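Local structure of aspartyl-tRNA synthetase 2 (Thermus thermophilus, 1N9W) at residues Arg26-Arg30 with Ile31-Leu35; Phe390-Ala394 with Glu395-Gln399. The protein joins L-aspartate to tRNA(Asp) and, with similar efficiency, to tRNA(Asn), first activating the amino acid with ATP to form Asp-AMP. All blocks are in the same frame, centred on the assembly; numbering follows the deposited sequence.

Contact 1: Arg26-Arg30 with Ile31-Leu35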
loop_
_atom_site.group_PDB
_atom_site.type_symbol
_atom_site.label_atom_id
_atom_site.label_comp_id
_atom_site.label_asym_id
_atom_site.label_seq_id
_atom_site.Cartn_x
_atom_site.Cartn_y
_atom_site.Cartn_z
ATOM N N ARG B 26 -0.629 14.255 -38.099
ATOM C CA ARG B 26 -1.005 14.188 -39.506
ATOM C C ARG B 26 -0.663 15.602 -39.929
ATOM O O ARG B 26 -1.362 16.549 -39.570
ATOM C CB ARG B 26 -2.495 13.962 -39.658
ATOM C CG ARG B 26 -3.013 12.838 -38.805
ATOM C CD ARG B 26 -2.908 11.519 -39.515
ATOM N NE ARG B 26 -3.456 10.420 -38.715
ATOM C CZ ARG B 26 -2.756 9.724 -37.825
ATOM N NH1 ARG B 26 -1.476 10.009 -37.609
ATOM N NH2 ARG B 26 -3.328 8.724 -37.174
ATOM N N ASP B 27 0.436 15.731 -40.665
ATOM C CA ASP B 27 0.957 17.015 -41.126
ATOM C C ASP B 27 0.434 17.374 -42.515
ATOM O O ASP B 27 0.876 16.799 -43.505
ATOM C CB ASP B 27 2.486 16.930 -41.179
ATOM C CG ASP B 27 3.157 18.283 -41.290
ATOM O OD1 ASP B 27 2.560 19.229 -41.855
ATOM O OD2 ASP B 27 4.317 18.391 -40.820
ATOM N N LEU B 28 -0.491 18.324 -42.603
ATOM C CA LEU B 28 -1.006 18.714 -43.908
ATOM C C LEU B 28 -0.628 20.154 -44.240
ATOM O O LEU B 28 -1.390 20.868 -44.887
ATOM C CB LEU B 28 -2.525 18.549 -43.962
ATOM C CG LEU B 28 -3.075 17.159 -43.657
ATOM C CD1 LEU B 28 -4.586 17.215 -43.677
ATOM C CD2 LEU B 28 -2.563 16.141 -44.664
ATOM N N GLY B 29 0.549 20.573 -43.789
ATOM C CA GLY B 29 1.007 21.921 -44.065
ATOM C C GLY B 29 0.275 23.013 -43.300
ATOM O O GLY B 29 0.508 23.201 -42.102
ATOM N N ARG B 30 -0.606 23.733 -43.998
ATOM C CA ARG B 30 -1.380 24.825 -43.410
ATOM C C ARG B 30 -2.158 24.371 -42.187
ATOM O O ARG B 30 -2.292 25.114 -41.220
ATOM C CB ARG B 30 -2.356 25.417 -44.431
ATOM C CG ARG B 30 -1.700 26.222 -45.542
ATOM C CD ARG B 30 -2.734 27.037 -46.311
ATOM N NE ARG B 30 -2.105 27.925 -47.284
ATOM C CZ ARG B 30 -2.726 28.930 -47.898
ATOM N NH1 ARG B 30 -4.006 29.183 -47.640
ATOM N NH2 ARG B 30 -2.064 29.689 -48.766
ATOM N N ILE B 31 -2.698 23.161 -42.240
ATOM C CA ILE B 31 -3.418 22.627 -41.100
ATOM C C ILE B 31 -2.701 21.339 -40.692
ATOM O O ILE B 31 -2.249 20.566 -41.543
ATOM C CB ILE B 31 -4.900 22.309 -41.420
ATOM C CG1 ILE B 31 -4.982 21.228 -42.490
ATOM C CG2 ILE B 31 -5.620 23.564 -41.894
ATOM C CD1 ILE B 31 -6.274 20.433 -42.435
ATOM N N GLN B 32 -2.577 21.126 -39.389
ATOM C CA GLN B 32 -1.917 19.942 -38.870
ATOM C C GLN B 32 -2.776 19.390 -37.752
ATOM O O GLN B 32 -3.275 20.128 -36.903
ATOM C CB GLN B 32 -0.511 20.301 -38.372
ATOM C CG GLN B 32 0.381 20.826 -39.494
ATOM C CD GLN B 32 1.622 21.567 -39.006
ATOM O OE1 GLN B 32 1.550 22.425 -38.125
ATOM N NE2 GLN B 32 2.765 21.255 -39.607
ATOM N N PHE B 33 -2.971 18.082 -37.774
ATOM C CA PHE B 33 -3.782 17.425 -36.776
ATOM C C PHE B 33 -2.876 16.661 -35.831
ATOM O O PHE B 33 -2.004 15.903 -36.261
ATOM C CB PHE B 33 -4.773 16.471 -37.456
ATOM C CG PHE B 33 -5.886 17.172 -38.180
ATOM C CD1 PHE B 33 -6.994 17.646 -37.482
ATOM C CD2 PHE B 33 -5.827 17.372 -39.561
ATOM C CE1 PHE B 33 -8.030 18.302 -38.136
ATOM C CE2 PHE B 33 -6.860 18.029 -40.230
ATOM C CZ PHE B 33 -7.970 18.499 -39.514
ATOM N N LEU B 34 -3.067 16.886 -34.537
ATOM C CA LEU B 34 -2.275 16.209 -33.523
ATOM C C LEU B 34 -3.236 15.519 -32.592
ATOM O O LEU B 34 -4.383 15.937 -32.434
ATOM C CB LEU B 34 -1.448 17.213 -32.721
ATOM C CG LEU B 34 -0.557 18.168 -33.511
ATOM C CD1 LEU B 34 0.074 19.147 -32.545
ATOM C CD2 LEU B 34 0.503 17.391 -34.279
ATOM N N LEU B 35 -2.776 14.445 -31.989
ATOM C CA LEU B 35 -3.590 13.732 -31.036
ATOM C C LEU B 35 -2.738 13.820 -29.778
ATOM O O LEU B 35 -1.619 13.314 -29.764
ATOM C CB LEU B 35 -3.758 12.278 -31.463
ATOM C CG LEU B 35 -4.965 11.640 -30.808
ATOM C CD1 LEU B 35 -6.230 12.127 -31.511
ATOM C CD2 LEU B 35 -4.856 10.119 -30.875
#

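Contact 2: Phe390-Ala394 with Glu395-Gln399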
loop_
_atom_site.group_PDB
_atom_site.type_symbol
_atom_site.label_atom_id
_atom_site.label_comp_id
_atom_site.label_asym_id
_atom_site.label_seq_id
_atom_site.Cartn_x
_atom_site.Cartn_y
_atom_site.Cartn_z
ATOM N N PHE B 390 -6.425 -15.318 4.443
ATOM C CA PHE B 390 -6.370 -15.680 3.038
ATOM C C PHE B 390 -5.582 -14.623 2.273
ATOM O O PHE B 390 -5.303 -13.539 2.795
ATOM C CB PHE B 390 -7.792 -15.817 2.484
ATOM C CG PHE B 390 -8.602 -14.540 2.516
ATOM C CD1 PHE B 390 -8.586 -13.669 1.430
ATOM C CD2 PHE B 390 -9.405 -14.224 3.613
ATOM C CE1 PHE B 390 -9.355 -12.510 1.428
ATOM C CE2 PHE B 390 -10.180 -13.059 3.616
ATOM C CZ PHE B 390 -10.155 -12.202 2.520
ATOM N N ALA B 391 -5.220 -14.947 1.037
ATOM C CA ALA B 391 -4.454 -14.036 0.203
ATOM C C ALA B 391 -5.115 -13.947 -1.155
ATOM O O ALA B 391 -5.677 -14.926 -1.644
ATOM C CB ALA B 391 -3.024 -14.541 0.057
ATOM N N ILE B 392 -5.048 -12.771 -1.764
ATOM C CA ILE B 392 -5.646 -12.567 -3.070
ATOM C C ILE B 392 -4.582 -12.257 -4.109
ATOM O O ILE B 392 -3.767 -11.354 -3.924
ATOM C CB ILE B 392 -6.658 -11.403 -3.041
ATOM C CG1 ILE B 392 -7.764 -11.709 -2.028
ATOM C CG2 ILE B 392 -7.236 -11.172 -4.424
ATOM C CD1 ILE B 392 -8.875 -10.680 -2.000
ATOM N N GLY B 393 -4.586 -13.023 -5.195
ATOM C CA GLY B 393 -3.629 -12.796 -6.265
ATOM C C GLY B 393 -4.094 -11.580 -7.030
ATOM O O GLY B 393 -4.931 -11.687 -7.928
ATOM N N ALA B 394 -3.557 -10.419 -6.662
ATOM C CA ALA B 394 -3.930 -9.158 -7.293
ATOM C C ALA B 394 -3.965 -9.205 -8.820
ATOM O O ALA B 394 -4.981 -8.872 -9.420
ATOM C CB ALA B 394 -2.988 -8.040 -6.813
ATOM N N GLU B 395 -2.868 -9.618 -9.450
ATOM C CA GLU B 395 -2.836 -9.664 -10.905
ATOM C C GLU B 395 -3.842 -10.610 -11.545
ATOM O O GLU B 395 -4.414 -10.288 -12.584
ATOM C CB GLU B 395 -1.442 -10.019 -11.420
ATOM C CG GLU B 395 -0.442 -8.888 -11.347
ATOM C CD GLU B 395 0.321 -8.885 -10.052
ATOM O OE1 GLU B 395 -0.330 -8.891 -8.984
ATOM O OE2 GLU B 395 1.568 -8.889 -10.096
ATOM N N ARG B 396 -4.053 -11.778 -10.945
ATOM C CA ARG B 396 -5.003 -12.742 -11.507
ATOM C C ARG B 396 -6.408 -12.180 -11.478
ATOM O O ARG B 396 -7.165 -12.316 -12.440
ATOM C CB ARG B 396 -4.980 -14.046 -10.722
ATOM C CG ARG B 396 -3.782 -14.890 -11.004
ATOM C CD ARG B 396 -3.865 -16.182 -10.240
ATOM N NE ARG B 396 -2.793 -17.075 -10.653
ATOM C CZ ARG B 396 -2.574 -18.279 -10.138
ATOM N NH1 ARG B 396 -3.355 -18.757 -9.175
ATOM N NH2 ARG B 396 -1.563 -19.004 -10.592
ATOM N N LEU B 397 -6.755 -11.562 -10.357
ATOM C CA LEU B 397 -8.067 -10.970 -10.218
ATOM C C LEU B 397 -8.252 -9.940 -11.324
ATOM O O LEU B 397 -9.240 -9.964 -12.055
ATOM C CB LEU B 397 -8.192 -10.296 -8.855
ATOM C CG LEU B 397 -9.444 -9.456 -8.596
ATOM C CD1 LEU B 397 -10.706 -10.271 -8.870
ATOM C CD2 LEU B 397 -9.399 -8.985 -7.160
ATOM N N THR B 398 -7.273 -9.049 -11.446
ATOM C CA THR B 398 -7.298 -7.980 -12.444
ATOM C C THR B 398 -7.373 -8.552 -13.848
ATOM O O THR B 398 -8.124 -8.066 -14.692
ATOM C CB THR B 398 -6.026 -7.095 -12.346
ATOM O OG1 THR B 398 -6.003 -6.424 -11.081
ATOM C CG2 THR B 398 -5.995 -6.065 -13.463
ATOM N N GLN B 399 -6.572 -9.584 -14.089
ATOM C CA GLN B 399 -6.522 -10.238 -15.391
ATOM C C GLN B 399 -7.892 -10.776 -15.793
ATOM O O GLN B 399 -8.435 -10.422 -16.843
ATOM C CB GLN B 399 -5.528 -11.396 -15.351
ATOM C CG GLN B 399 -5.282 -12.056 -16.690
ATOM C CD GLN B 399 -5.242 -13.565 -16.581
ATOM O OE1 GLN B 399 -4.688 -14.117 -15.628
ATOM N NE2 GLN B 399 -5.824 -14.244 -17.563
#

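Contact 1: Arg26-Arg30 with Ile31-Leu35
R26 and F33 face each other as an antiparallel hydrogen-bonded pair, R26 N to F33 O at 2.8 Å and F33 N to R26 O at 2.9 Å, and D27 and Q32 follow as a non-hydrogen-bonded pair. This is the end of a beta hairpin in the OB-fold domain, segments 26-28 and 31-35 running at 173° to each other and joined by a type II' turn from L28 to I31. G29 takes the second position of that turn with a positive phi. The last bond before the turn, from L28 N to I31 O, is weak.

On the face carrying D27 and Q32, the two polar side chains lie alongside each other and point the same way. Q32 NE2 reaches D27 OD1 at 3.0 Å along a nearly straight bond; the acceptor lies in the amide plane, but the amide meets the oxygen from above the carboxylate plane, the two flat groups being turned 69° apart. D27 OD1 accepts G29 N as well, nearly along its C-O axis, an Asx turn; chi1 of -165°, which sets CG beside the carbonyl carbon, points the carboxylate to the turn. The other end of the Q32 amide is held as well, its OE1 accepting from L50 N.

The opposite face carries R26, L28, I31 and F33. R26 and F33 meet at their CB atoms, and the arginine chain then bends away at chi2 to a cation-pi contact with W24. R26 is a tRNA-interaction site, as are Q44, which F33 touches, and nearby E76, so this face probably forms part of the anticodon-binding surface. L28 and I31 lie side by side, CD1 to CD1 at 3.8 Å, and L28 CD1 also approaches the F33 ring at its edge, 4.2 Å from CE2.

Contact 2: Phe390-Ala394 with Glu395-Gln399
A394 O takes two bonds from T398: the backbone N at 3.1 Å, nearly straight and tilted 16° from the carbonyl plane, and the side-chain OG1, also at 3.1 Å but from above that plane, 40° out of it. The threonine can do this because OG1 stands beside its own backbone N (chi1 -64°), which turns the hydroxyl back along the helix. One residue earlier, G393 O accepts from L397 N at 3.0 Å, the donor lying almost in line with the C=O bond. G393, last residue of the strand, is thus also the N-cap of the helix. Across the junction I392 CG2 touches L397 CD2 at 4.1 Å, the two side chains crossing at a slant.

Further out, E395 bends at chi2 and brings OE1 to 3.5 Å from A394 CB; its carboxylate is held by L215 N on OE1 and by a salt bridge from OE2 to R411. R396 instead extends away from the strand, and its NH1 bonds to E345 O. Backbone bonds to I346 and L215 anchor G393 and A394 between the neighbouring strands. G393 to R396, like E345, are predicted to bind ATP, consistent with the strand-to-helix junction of class II synthetase motif 3, where an arginine at the helix start serves the nucleotide.

In the fold
From the N terminus the chain first builds the OB-fold domain, where contact 1 closes the tight turn between strands 15-28 and 31-38 at a surface remote from the chain's centre. It then passes into the class II catalytic domain. Only near the C-terminal end does contact 2 turn strand 387-393, inside the large mixed sheet between strands 215-222 and 344-351, into helix 394-402. The two contacts are in series, neither nesting nor crossing, and do not touch: their centres lie about 44 Å apart. One belongs to the tRNA-recognising end of the enzyme and the other to the predicted ATP site, close to the spatial centre of the folded chain.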